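Local coordinates for protein WYL1 (Ruminococcus sp., PDB 6OAW) that probably acts as an accessory protein of the WYL-domain family that modulates the Type VI-D CRISPR-Cas system, at residues 65-70 with 148-153; 87-92 with 120-125; 96-101 with 108-113; 126-131 with 164-169; 170-173 with 179-182. All blocks are in the same frame, centred on the assembly; numbering follows the deposited sequence.

Contact 1: residues 65-70 with 148-153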
# COMPACT_ATOMS: atom_id res chain seq x y z
N SER B 65 -5.67 -13.20 -16.45
CA SER B 65 -6.55 -12.09 -16.04
C SER B 65 -5.98 -10.75 -16.48
O SER B 65 -6.73 -9.96 -17.09
CB SER B 65 -6.77 -12.16 -14.56
OG SER B 65 -7.51 -13.33 -14.30
N ALA B 66 -4.72 -10.47 -16.15
CA ALA B 66 -4.09 -9.17 -16.44
C ALA B 66 -4.05 -8.96 -17.97
O ALA B 66 -4.30 -7.84 -18.42
CB ALA B 66 -2.70 -9.12 -15.85
N TYR B 67 -3.75 -10.02 -18.71
CA TYR B 67 -3.56 -10.01 -20.18
C TYR B 67 -4.89 -9.69 -20.86
O TYR B 67 -4.92 -8.80 -21.75
CB TYR B 67 -3.03 -11.35 -20.71
CG TYR B 67 -2.98 -11.42 -22.20
CD1 TYR B 67 -2.32 -10.44 -22.93
CD2 TYR B 67 -3.62 -12.44 -22.91
CE1 TYR B 67 -2.27 -10.48 -24.32
CE2 TYR B 67 -3.59 -12.49 -24.30
CZ TYR B 67 -2.90 -11.50 -25.00
OH TYR B 67 -2.84 -11.49 -26.36
N ILE B 68 -5.95 -10.39 -20.50
CA ILE B 68 -7.26 -10.24 -21.19
C ILE B 68 -7.80 -8.81 -20.94
O ILE B 68 -8.39 -8.24 -21.89
CB ILE B 68 -8.22 -11.35 -20.75
CG1 ILE B 68 -9.29 -11.68 -21.80
CG2 ILE B 68 -8.82 -11.03 -19.40
N ALA B 69 -7.59 -8.21 -19.76
CA ALA B 69 -8.02 -6.82 -19.50
C ALA B 69 -7.25 -5.88 -20.43
O ALA B 69 -7.87 -4.92 -20.99
CB ALA B 69 -7.84 -6.45 -18.06
N SER B 70 -5.95 -6.11 -20.61
CA SER B 70 -5.12 -5.27 -21.49
C SER B 70 -5.57 -5.48 -22.94
O SER B 70 -5.84 -4.50 -23.63
CB SER B 70 -3.67 -5.55 -21.30
OG SER B 70 -2.88 -4.69 -22.13
N ASP B 148 0.71 -13.07 -32.16
CA ASP B 148 1.02 -11.69 -32.63
C ASP B 148 0.29 -10.67 -31.74
O ASP B 148 0.33 -9.49 -32.06
CB ASP B 148 0.68 -11.58 -34.13
CG ASP B 148 1.53 -12.48 -35.01
OD1 ASP B 148 2.76 -12.52 -34.77
OD2 ASP B 148 0.97 -13.17 -35.91
N ASP B 149 -0.37 -11.11 -30.66
CA ASP B 149 -1.27 -10.26 -29.85
C ASP B 149 -0.52 -9.68 -28.65
O ASP B 149 -1.18 -9.25 -27.70
CB ASP B 149 -2.52 -11.04 -29.42
CG ASP B 149 -3.47 -11.35 -30.55
OD1 ASP B 149 -3.66 -10.48 -31.41
OD2 ASP B 149 -4.02 -12.44 -30.57
N LEU B 150 0.81 -9.66 -28.68
CA LEU B 150 1.69 -9.03 -27.65
C LEU B 150 2.67 -8.08 -28.35
O LEU B 150 3.86 -8.02 -27.93
CB LEU B 150 2.42 -10.15 -26.90
CG LEU B 150 1.56 -10.87 -25.85
CD1 LEU B 150 2.26 -12.13 -25.33
CD2 LEU B 150 1.24 -9.94 -24.70
N TYR B 151 2.22 -7.43 -29.42
CA TYR B 151 3.07 -6.59 -30.30
C TYR B 151 3.94 -5.65 -29.45
O TYR B 151 5.17 -5.66 -29.60
CB TYR B 151 2.19 -5.85 -31.31
CG TYR B 151 2.92 -5.00 -32.32
CD1 TYR B 151 3.74 -5.56 -33.29
CD2 TYR B 151 2.80 -3.62 -32.29
CE1 TYR B 151 4.42 -4.76 -34.19
CE2 TYR B 151 3.47 -2.81 -33.18
CZ TYR B 151 4.29 -3.38 -34.13
OH TYR B 151 4.95 -2.56 -34.99
N TYR B 152 3.33 -4.84 -28.59
CA TYR B 152 4.02 -3.75 -27.86
C TYR B 152 4.86 -4.32 -26.72
O TYR B 152 5.90 -3.73 -26.39
CB TYR B 152 3.02 -2.70 -27.39
CG TYR B 152 2.34 -1.99 -28.53
CD1 TYR B 152 3.03 -1.08 -29.32
CD2 TYR B 152 1.03 -2.26 -28.86
CE1 TYR B 152 2.41 -0.43 -30.39
CE2 TYR B 152 0.40 -1.65 -29.93
CZ TYR B 152 1.09 -0.73 -30.70
OH TYR B 152 0.42 -0.13 -31.73
N GLU B 153 4.43 -5.43 -26.11
CA GLU B 153 5.20 -6.10 -25.03
C GLU B 153 6.52 -6.62 -25.61
O GLU B 153 7.58 -6.42 -24.99
CB GLU B 153 4.33 -7.19 -24.39
CG GLU B 153 3.19 -6.63 -23.56
CD GLU B 153 1.92 -6.25 -24.31
OE1 GLU B 153 1.83 -6.58 -25.52
OE2 GLU B 153 0.99 -5.63 -23.69

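Contact 2: residues 87-92 with 120-125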
# COMPACT_ATOMS: atom_id res chain seq x y z
N LEU B 87 -2.30 -3.73 -15.48
CA LEU B 87 -0.91 -3.72 -14.99
C LEU B 87 -0.07 -2.86 -15.92
O LEU B 87 -0.23 -2.99 -17.15
CB LEU B 87 -0.34 -5.14 -15.00
CG LEU B 87 -0.84 -6.10 -13.96
CD1 LEU B 87 -0.00 -7.36 -14.00
CD2 LEU B 87 -0.79 -5.45 -12.58
N ASN B 88 0.84 -2.09 -15.33
CA ASN B 88 1.89 -1.30 -16.01
C ASN B 88 2.75 -2.22 -16.88
O ASN B 88 3.22 -1.72 -17.88
CB ASN B 88 2.67 -0.49 -14.99
CG ASN B 88 1.81 0.58 -14.36
OD1 ASN B 88 0.98 1.18 -15.05
ND2 ASN B 88 1.98 0.82 -13.07
N ALA B 89 2.89 -3.51 -16.57
CA ALA B 89 3.72 -4.46 -17.35
C ALA B 89 3.07 -4.78 -18.70
O ALA B 89 3.82 -5.14 -19.63
CB ALA B 89 3.97 -5.74 -16.59
N PHE B 90 1.74 -4.70 -18.78
CA PHE B 90 1.00 -4.85 -20.06
C PHE B 90 0.93 -3.47 -20.74
O PHE B 90 0.74 -2.45 -20.06
CB PHE B 90 -0.36 -5.52 -19.84
CG PHE B 90 -0.22 -6.99 -19.58
CD1 PHE B 90 -0.06 -7.90 -20.62
CD2 PHE B 90 -0.17 -7.48 -18.27
CE1 PHE B 90 0.08 -9.26 -20.37
CE2 PHE B 90 -0.03 -8.83 -18.03
CZ PHE B 90 0.09 -9.72 -19.07
N VAL B 91 1.08 -3.46 -22.06
CA VAL B 91 1.44 -2.25 -22.83
C VAL B 91 0.32 -1.92 -23.82
O VAL B 91 0.06 -0.74 -23.99
CB VAL B 91 2.81 -2.38 -23.54
CG1 VAL B 91 3.28 -1.05 -24.07
CG2 VAL B 91 3.89 -2.96 -22.63
N GLU B 92 -0.34 -2.90 -24.43
CA GLU B 92 -1.48 -2.69 -25.36
C GLU B 92 -2.44 -1.61 -24.82
O GLU B 92 -2.73 -0.66 -25.54
CB GLU B 92 -2.19 -4.00 -25.62
CG GLU B 92 -3.43 -3.86 -26.49
CD GLU B 92 -3.22 -4.18 -27.94
OE1 GLU B 92 -3.10 -3.22 -28.75
OE2 GLU B 92 -3.18 -5.40 -28.25
N ALA B 120 13.01 1.54 -20.45
CA ALA B 120 14.00 2.04 -19.47
C ALA B 120 13.60 1.60 -18.06
O ALA B 120 14.50 1.25 -17.29
CB ALA B 120 14.17 3.54 -19.55
N LYS B 121 12.30 1.59 -17.74
CA LYS B 121 11.79 1.28 -16.38
C LYS B 121 11.99 -0.20 -16.02
O LYS B 121 12.45 -0.45 -14.88
CB LYS B 121 10.30 1.60 -16.28
CG LYS B 121 9.71 1.45 -14.88
CD LYS B 121 8.35 0.85 -14.91
CE LYS B 121 7.65 0.99 -13.58
NZ LYS B 121 6.23 0.59 -13.69
N TYR B 122 11.65 -1.13 -16.92
CA TYR B 122 11.79 -2.60 -16.71
C TYR B 122 13.16 -3.10 -17.20
O TYR B 122 13.37 -4.30 -17.12
CB TYR B 122 10.62 -3.34 -17.37
CG TYR B 122 9.27 -3.00 -16.77
CD1 TYR B 122 8.98 -3.30 -15.45
CD2 TYR B 122 8.29 -2.38 -17.53
CE1 TYR B 122 7.75 -2.97 -14.89
CE2 TYR B 122 7.06 -2.03 -16.99
CZ TYR B 122 6.78 -2.35 -15.67
OH TYR B 122 5.57 -2.00 -15.14
N GLU B 123 14.07 -2.23 -17.65
CA GLU B 123 15.45 -2.59 -18.08
C GLU B 123 16.48 -2.15 -17.03
O GLU B 123 17.69 -2.35 -17.29
CB GLU B 123 15.83 -1.97 -19.43
N LYS B 124 16.06 -1.57 -15.89
CA LYS B 124 16.99 -1.06 -14.83
C LYS B 124 17.46 -2.25 -13.97
O LYS B 124 16.59 -2.82 -13.25
CB LYS B 124 16.32 0.06 -14.01
N THR B 125 18.73 -2.66 -14.10
CA THR B 125 19.40 -3.74 -13.31
C THR B 125 19.28 -3.38 -11.82
O THR B 125 19.59 -2.22 -11.47
CB THR B 125 20.86 -3.95 -13.74
O HOH W 1 4.58 -0.48 -11.31

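Contact 3: residues 96-101 with 108-113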
# COMPACT_ATOMS: atom_id res chain seq x y z
N GLU B 96 -3.49 2.06 -26.44
CA GLU B 96 -4.91 2.35 -26.78
C GLU B 96 -5.46 3.52 -25.95
O GLU B 96 -6.39 4.17 -26.43
CB GLU B 96 -5.72 1.07 -26.66
CG GLU B 96 -5.41 0.14 -27.83
CD GLU B 96 -5.90 -1.28 -27.71
OE1 GLU B 96 -6.38 -1.65 -26.61
OE2 GLU B 96 -5.79 -2.01 -28.71
N GLU B 97 -4.89 3.80 -24.79
CA GLU B 97 -5.31 4.92 -23.91
C GLU B 97 -4.91 6.26 -24.54
O GLU B 97 -5.49 7.26 -24.18
CB GLU B 97 -4.66 4.75 -22.54
CG GLU B 97 -5.06 5.79 -21.53
CD GLU B 97 -4.41 5.59 -20.17
OE1 GLU B 97 -3.18 5.48 -20.11
OE2 GLU B 97 -5.15 5.55 -19.17
N ILE B 98 -3.93 6.30 -25.42
CA ILE B 98 -3.48 7.58 -26.05
C ILE B 98 -4.70 8.30 -26.67
O ILE B 98 -5.46 7.69 -27.42
CB ILE B 98 -2.37 7.32 -27.06
CG1 ILE B 98 -1.13 6.72 -26.39
CG2 ILE B 98 -2.04 8.60 -27.84
CD1 ILE B 98 -0.09 6.23 -27.38
N ASP B 99 -4.87 9.57 -26.34
CA ASP B 99 -5.94 10.44 -26.87
C ASP B 99 -6.22 10.10 -28.35
O ASP B 99 -5.39 10.38 -29.26
CB ASP B 99 -5.55 11.89 -26.61
CG ASP B 99 -6.48 12.91 -27.23
OD1 ASP B 99 -7.55 12.47 -27.72
OD2 ASP B 99 -6.08 14.11 -27.28
N ASP B 100 -7.39 9.53 -28.58
CA ASP B 100 -7.90 9.08 -29.89
C ASP B 100 -8.01 10.26 -30.88
O ASP B 100 -7.94 10.00 -32.09
CB ASP B 100 -9.25 8.40 -29.66
CG ASP B 100 -9.83 7.72 -30.86
OD1 ASP B 100 -9.08 7.40 -31.81
OD2 ASP B 100 -11.06 7.51 -30.83
N SER B 101 -8.19 11.49 -30.39
CA SER B 101 -8.44 12.69 -31.24
C SER B 101 -7.15 13.19 -31.92
O SER B 101 -7.27 14.05 -32.79
CB SER B 101 -9.10 13.78 -30.44
OG SER B 101 -8.21 14.32 -29.46
N GLU B 108 2.18 8.41 -33.17
CA GLU B 108 3.46 7.65 -33.37
C GLU B 108 4.54 8.25 -32.45
O GLU B 108 5.28 7.47 -31.78
CB GLU B 108 3.84 7.60 -34.85
CG GLU B 108 2.92 6.69 -35.68
CD GLU B 108 2.84 5.25 -35.15
OE1 GLU B 108 3.91 4.68 -34.85
OE2 GLU B 108 1.72 4.74 -34.95
N ILE B 109 4.60 9.57 -32.32
CA ILE B 109 5.59 10.21 -31.42
C ILE B 109 5.27 9.85 -29.96
O ILE B 109 6.21 9.57 -29.20
CB ILE B 109 5.66 11.71 -31.69
CG1 ILE B 109 6.34 11.94 -33.05
CG2 ILE B 109 6.39 12.43 -30.57
CD1 ILE B 109 6.04 13.28 -33.66
N ILE B 110 3.99 9.80 -29.58
CA ILE B 110 3.62 9.47 -28.18
C ILE B 110 3.95 8.00 -27.95
O ILE B 110 4.49 7.68 -26.87
CB ILE B 110 2.13 9.73 -27.86
CG1 ILE B 110 1.66 11.14 -28.20
CG2 ILE B 110 1.89 9.37 -26.40
CD1 ILE B 110 2.20 12.19 -27.29
N LYS B 111 3.53 7.13 -28.87
CA LYS B 111 3.82 5.68 -28.84
C LYS B 111 5.32 5.44 -28.61
O LYS B 111 5.63 4.70 -27.68
CB LYS B 111 3.39 4.98 -30.13
CG LYS B 111 1.92 4.62 -30.26
CD LYS B 111 1.76 3.57 -31.37
CE LYS B 111 0.40 3.54 -32.02
NZ LYS B 111 0.47 2.74 -33.26
N SER B 112 6.22 6.06 -29.37
CA SER B 112 7.69 5.91 -29.18
C SER B 112 8.10 6.41 -27.79
O SER B 112 8.95 5.78 -27.18
CB SER B 112 8.48 6.60 -30.26
OG SER B 112 8.07 6.14 -31.51
N TYR B 113 7.57 7.55 -27.34
CA TYR B 113 7.88 8.10 -25.99
C TYR B 113 7.50 7.06 -24.93
O TYR B 113 8.28 6.90 -23.98
CB TYR B 113 7.16 9.43 -25.74
CG TYR B 113 7.01 9.80 -24.28
CD1 TYR B 113 8.05 10.43 -23.59
CD2 TYR B 113 5.87 9.50 -23.55
CE1 TYR B 113 7.95 10.77 -22.25
CE2 TYR B 113 5.75 9.83 -22.21
CZ TYR B 113 6.79 10.49 -21.56
OH TYR B 113 6.71 10.77 -20.21

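Contact 4: residues 126-131 with 164-169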
# COMPACT_ATOMS: atom_id res chain seq x y z
N LYS B 126 18.76 -4.29 -10.99
CA LYS B 126 18.57 -4.12 -9.53
C LYS B 126 19.66 -4.94 -8.81
O LYS B 126 20.06 -5.98 -9.35
CB LYS B 126 17.17 -4.58 -9.10
N THR B 127 20.13 -4.49 -7.65
CA THR B 127 21.04 -5.30 -6.78
C THR B 127 20.15 -6.03 -5.77
O THR B 127 19.59 -5.33 -4.90
CB THR B 127 22.16 -4.42 -6.19
OG1 THR B 127 22.74 -3.72 -7.29
CG2 THR B 127 23.25 -5.18 -5.49
N GLU B 128 19.97 -7.35 -5.92
CA GLU B 128 19.03 -8.18 -5.09
C GLU B 128 19.42 -9.67 -5.06
O GLU B 128 20.13 -10.16 -5.94
CB GLU B 128 17.58 -8.00 -5.57
CG GLU B 128 17.26 -8.62 -6.94
CD GLU B 128 15.81 -8.40 -7.41
OE1 GLU B 128 15.04 -7.75 -6.66
OE2 GLU B 128 15.46 -8.83 -8.54
N ASN B 129 18.96 -10.38 -4.03
CA ASN B 129 19.06 -11.85 -3.93
C ASN B 129 17.74 -12.41 -4.48
O ASN B 129 16.82 -12.64 -3.67
CB ASN B 129 19.38 -12.30 -2.49
CG ASN B 129 20.60 -11.66 -1.82
OD1 ASN B 129 21.67 -11.45 -2.41
ND2 ASN B 129 20.48 -11.43 -0.52
N ALA B 130 17.62 -12.58 -5.80
CA ALA B 130 16.37 -12.97 -6.49
C ALA B 130 15.96 -14.39 -6.15
O ALA B 130 16.85 -15.25 -5.96
CB ALA B 130 16.53 -12.84 -7.97
N VAL B 131 14.66 -14.63 -6.07
CA VAL B 131 14.09 -16.00 -5.92
C VAL B 131 13.77 -16.50 -7.32
O VAL B 131 12.99 -15.86 -8.02
CB VAL B 131 12.83 -16.02 -5.04
CG1 VAL B 131 12.40 -17.46 -4.76
CG2 VAL B 131 13.00 -15.23 -3.74
N PHE B 164 9.73 -9.84 -19.41
CA PHE B 164 8.27 -9.58 -19.48
C PHE B 164 7.59 -10.18 -18.23
O PHE B 164 6.86 -9.46 -17.50
CB PHE B 164 7.70 -10.11 -20.79
CG PHE B 164 6.20 -10.07 -20.94
CD1 PHE B 164 5.45 -9.05 -20.41
CD2 PHE B 164 5.55 -11.03 -21.69
CE1 PHE B 164 4.07 -9.01 -20.58
CE2 PHE B 164 4.18 -10.99 -21.86
CZ PHE B 164 3.44 -9.99 -21.30
N LEU B 165 7.84 -11.46 -17.97
CA LEU B 165 7.15 -12.18 -16.87
C LEU B 165 7.61 -11.61 -15.52
O LEU B 165 6.76 -11.49 -14.63
CB LEU B 165 7.43 -13.68 -16.98
CG LEU B 165 6.84 -14.38 -18.21
CD1 LEU B 165 7.17 -15.84 -18.19
CD2 LEU B 165 5.34 -14.20 -18.30
N LYS B 166 8.89 -11.26 -15.37
CA LYS B 166 9.36 -10.66 -14.10
C LYS B 166 8.57 -9.37 -13.84
O LYS B 166 8.15 -9.11 -12.67
CB LYS B 166 10.86 -10.39 -14.14
CG LYS B 166 11.38 -9.58 -12.96
CD LYS B 166 12.88 -9.31 -13.01
CE LYS B 166 13.39 -8.59 -11.76
NZ LYS B 166 13.13 -9.34 -10.50
N ALA B 167 8.38 -8.58 -14.89
CA ALA B 167 7.67 -7.28 -14.82
C ALA B 167 6.21 -7.54 -14.44
O ALA B 167 5.69 -6.82 -13.60
CB ALA B 167 7.79 -6.56 -16.13
N VAL B 168 5.57 -8.53 -15.03
CA VAL B 168 4.16 -8.86 -14.72
C VAL B 168 4.03 -9.16 -13.21
O VAL B 168 3.12 -8.59 -12.59
CB VAL B 168 3.64 -10.02 -15.59
CG1 VAL B 168 2.36 -10.62 -15.03
CG2 VAL B 168 3.43 -9.58 -17.01
N TYR B 169 4.90 -10.00 -12.64
CA TYR B 169 4.71 -10.54 -11.27
C TYR B 169 5.19 -9.52 -10.25
O TYR B 169 4.56 -9.43 -9.20
CB TYR B 169 5.32 -11.95 -11.14
CG TYR B 169 4.63 -12.93 -12.04
CD1 TYR B 169 3.25 -13.11 -11.99
CD2 TYR B 169 5.32 -13.58 -13.05
CE1 TYR B 169 2.59 -13.94 -12.87
CE2 TYR B 169 4.67 -14.41 -13.95
CZ TYR B 169 3.30 -14.60 -13.86
OH TYR B 169 2.70 -15.44 -14.76

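Contact 5: residues 170-173 with 179-182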
# COMPACT_ATOMS: atom_id res chain seq x y z
N GLU B 170 6.25 -8.75 -10.56
CA GLU B 170 6.69 -7.63 -9.68
C GLU B 170 5.57 -6.59 -9.62
O GLU B 170 5.30 -6.07 -8.52
CB GLU B 170 7.98 -6.95 -10.15
CG GLU B 170 9.19 -7.84 -10.14
CD GLU B 170 9.88 -8.10 -8.82
OE1 GLU B 170 9.41 -7.61 -7.76
OE2 GLU B 170 10.91 -8.82 -8.84
N ASP B 171 4.91 -6.30 -10.74
CA ASP B 171 3.79 -5.31 -10.73
C ASP B 171 2.59 -5.89 -9.96
O ASP B 171 2.00 -5.16 -9.17
CB ASP B 171 3.34 -4.92 -12.13
CG ASP B 171 4.17 -3.85 -12.78
OD1 ASP B 171 5.15 -3.41 -12.15
OD2 ASP B 171 3.85 -3.53 -13.94
N TYR B 172 2.24 -7.15 -10.20
CA TYR B 172 1.18 -7.85 -9.44
C TYR B 172 1.39 -7.59 -7.94
O TYR B 172 0.49 -7.05 -7.28
CB TYR B 172 1.18 -9.34 -9.74
CG TYR B 172 0.23 -10.09 -8.85
CD1 TYR B 172 -1.13 -10.08 -9.08
CD2 TYR B 172 0.71 -10.73 -7.72
CE1 TYR B 172 -2.00 -10.76 -8.24
CE2 TYR B 172 -0.13 -11.42 -6.87
CZ TYR B 172 -1.49 -11.42 -7.13
OH TYR B 172 -2.28 -12.12 -6.26
N ALA B 173 2.60 -7.86 -7.46
CA ALA B 173 2.98 -7.82 -6.03
C ALA B 173 2.83 -6.43 -5.43
O ALA B 173 2.81 -6.37 -4.18
CB ALA B 173 4.39 -8.29 -5.84
N GLU B 179 -7.06 -5.10 -5.33
CA GLU B 179 -6.69 -5.20 -6.76
C GLU B 179 -6.20 -6.62 -7.04
O GLU B 179 -6.68 -7.20 -8.02
CB GLU B 179 -5.65 -4.15 -7.16
CG GLU B 179 -6.27 -2.79 -7.45
CD GLU B 179 -5.25 -1.66 -7.45
OE1 GLU B 179 -4.22 -1.75 -6.72
OE2 GLU B 179 -5.46 -0.70 -8.21
N ARG B 180 -5.32 -7.17 -6.21
CA ARG B 180 -4.76 -8.52 -6.47
C ARG B 180 -5.91 -9.52 -6.47
O ARG B 180 -5.91 -10.40 -7.34
CB ARG B 180 -3.67 -8.89 -5.47
CG ARG B 180 -2.45 -8.00 -5.59
CD ARG B 180 -1.25 -8.46 -4.81
NE ARG B 180 -1.58 -9.04 -3.51
CZ ARG B 180 -1.76 -8.37 -2.37
NH1 ARG B 180 -1.66 -7.05 -2.32
NH2 ARG B 180 -2.07 -9.04 -1.27
N GLU B 181 -6.88 -9.33 -5.59
CA GLU B 181 -8.03 -10.26 -5.44
C GLU B 181 -8.88 -10.24 -6.72
O GLU B 181 -9.39 -11.30 -7.11
CB GLU B 181 -8.83 -9.88 -4.19
CG GLU B 181 -9.83 -10.95 -3.81
CD GLU B 181 -10.88 -10.50 -2.82
OE1 GLU B 181 -11.61 -9.50 -3.11
OE2 GLU B 181 -10.92 -11.13 -1.75
N ARG B 182 -8.98 -9.10 -7.40
CA ARG B 182 -9.84 -8.99 -8.61
C ARG B 182 -9.16 -9.71 -9.77
O ARG B 182 -9.86 -10.29 -10.58
CB ARG B 182 -10.19 -7.54 -8.95
CG ARG B 182 -10.95 -6.84 -7.84
CD ARG B 182 -11.85 -5.75 -8.38
NE ARG B 182 -11.10 -4.56 -8.76
CZ ARG B 182 -10.59 -3.66 -7.91
NH1 ARG B 182 -10.74 -3.83 -6.61
NH2 ARG B 182 -9.92 -2.62 -8.35

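Contact 1: residues 65-70 with 148-153
Tyr67 makes the one hydrogen bond between helix 55-71 and the loop that leads into helix 151-156: its OH donates to Asp149 O over 3.1 Å. The hydroxyl lies well above the carbonyl plane, 56° out of it, so the bond uses no lone pair direction of the oxygen. The same hydroxyl presses on Asp149 CB, also at 3.1 Å from OH, and the ring meets the carbonyl oxygen at its edge. CG of Tyr67 stands anti to the backbone N (chi1 173°), which carries the ring away from its helix and brings its outer end to Asp149.

The apolar part of the contact is one methyl, Leu150 CD2, which reaches Tyr67 CE1 obliquely at 3.6 Å and also packs on Phe164 of helix 161-172. A phenylalanine at Tyr67 would keep the apolar touch on Leu150, but Asp149 O would probably be left without its hydroxyl donor and the loop less firmly held.

Other polar groups lie side by side rather than paired: Ser70 OG and Glu153 OE2 are 4.3 Å apart. Ser70 OG bonds to Trp93 N, and Glu153 OE2 accepts from Val91 N and Glu92 N, so both serve the start of helix 92-96. The arrangement belongs to the mainly helical N-terminal part of the chain, ahead of the antiparallel sheet: a tyrosine on one helix grips the loop before another, with Leu150 at the N-cap of helix 151-156.

Contact 2: residues 87-92 with 120-125
Asn88 and Ala89, the central pair of a type I beta turn from Leu87 to Phe90, pack against Tyr122 of helix 104-122. The turn is closed by Phe90 N donating to Leu87 O at 3.1 Å, and it precedes helix 92-96 in the helical part of the chain. The phenol end of Tyr122 does most of the touching. Its OH rests on Asn88 CB at 3.3 Å, while Asn88 O lies at the ring edge. Ala89 brings its CB to 4.5 Å from Tyr122 CZ, a loose apolar touch. Ala89 N also lies near the hydroxyl, but at a poor angle for a bond. What the hydroxyl does bind is Lys121 NZ, which donates to Tyr122 OH over 3.0 Å, and it has a weak bond to Asp171 OD2 of helix 161-172. Lys121 reaches this place by running alongside the neighbouring ring: its chain bends at chi2 (-141°), and CD lies 3.6 Å above one face of Tyr122, toward the rim. The ammonium group joins the phenol to a water that bridges toward the turn. That water accepts from Lys121 NZ at 3.1 Å and, weakly, from Asn88 ND2 at 3.4 Å.

Contact 3: residues 96-101 with 108-113
Ile98, in the loop after helix 92-96, points its CB toward helix 104-122 and packs there on Ile110 and Lys111. Beyond CB the chain forks: CG2 stands anti to the backbone N, and CG1 lies beside that N (chi1 -62°), aimed at the helix. CG1 meets Ile110 CG2 at 4.0 Å. The tip does more: CD1 touches Ile110 CG2 at 3.8 Å and, on the next residue, Lys111 CG at 3.9 Å. The two isoleucines lie flank to flank and run antiparallel, and the lysine chain passes Ile98 nearly perpendicular to it. Only the aliphatic start of Lys111 is used here; farther out its NZ forms a salt bridge, 2.9 Å long, to Glu108 OE2 on the syn lone pair. Just after Ile98 the loop is shaped by an Asx turn, in which Asp99 OD1 accepts from Ser101 N at 2.9 Å and from Ser101 OG at 2.6 Å, both from the same face of the carboxylate. The contact thus folds the loop back on the helix it leads into. Helix 151-156 adjoins through Tyr152 OH, weakly bonded to Lys111 NZ, and Tyr113 of the second subunit packs on Ile110.

Contact 4: residues 126-131 with 164-169
Glu128 and Lys166 form a salt bridge between the loop after helix 104-122 and helix 161-172. Lys166 NZ donates to Glu128 OE2 at 3.1 Å, on the syn lone pair of that oxygen. Glu128 starts with CG between its backbone N and carbonyl carbon (chi1 70°) and then runs extended, whereas Lys166 is straight until its last torsion, which turns NZ aside (chi4 59°). Exchanging Glu128 for an alanine would probably cost the loop its direct tie to helix 161-172 and remove one of the two carboxylates that balance Lys166.

The ammonium group has further hydrogen-bond partners: Pro27 O of strand 23-28, and Glu170 OE2 one helical turn on, again as a salt bridge. Val131, where strand 131-136 begins, is backbone-bonded to Leu28 of strand 23-28, so the lysine links the helix both to strand 23-28 and to the loop that comes in beside it.

The contact between the segments rests on the charge pair; beside the salt bridge, Lys166 CE approaches Glu128 OE2 to 3.8 Å. Next to them Ala130 packs on Pro27, and Thr127 touches Arg227 of the second subunit.

Contact 5: residues 170-173 with 179-182
Tyr172 OH and Arg180 NE both grip one oxygen, OD2 of Asp39 on helix 30-44: the phenol by a hydrogen bond, the guanidinium by a salt bridge. The two groups are not bonded to each other; Arg180 NE lies 4.2 Å from Tyr172 OH, which lies at the edge of the guanidinium, near its plane. The touching is done by the carbon part of the arginine. Its CD lies over one face of the Tyr172 ring, 4.0 Å from the centroid and 21° off the ring normal, a CH-pi contact displaced toward the rim. Arg180 CB presses on the phenol end, 3.6 Å from Tyr172 OH. On the backbone side, Arg180 CD also comes to 3.3 Å from Tyr172 O. A bend at chi3 (-38°) then turns the guanidinium so that its plane stands 86° from the ring. Its other nitrogens are held close to the loop between helices 161-172 and 177-184, NH1 by Leu175 O and NH2 by Asp177 OD1. With every nitrogen engaged and its methylenes laid on an aromatic face, the arginine is probably held from turning; its charge probably offsets that of Asp39 and favours the ionised form, while Asp39 OD2 holds phenol and guanidinium together, joining three helices at one carboxylate.

Overall arrangement
All five contacts lie in the helical part ahead of the antiparallel sheet. Contacts 1 and 3 are buried, 2 and 5 partly buried, and contact 4 lies at the surface. Their chemistry differs: isoleucine packing in contact 3, a single tyrosine-to-backbone bond in contact 1, a phenol and a bridging water in contact 2, a CH-pi contact beside a shared carboxylate in contact 5, and a lone salt bridge in contact 4. Contacts 2 and 3 share helix 104-122, 4 and 5 helix 161-172. Glu153 ties contact 1 to contact 2, Tyr152 links contact 1 weakly to contact 3, and Asp171 joins contact 2 to contact 5. Only contacts 3 and 4 touch the second subunit.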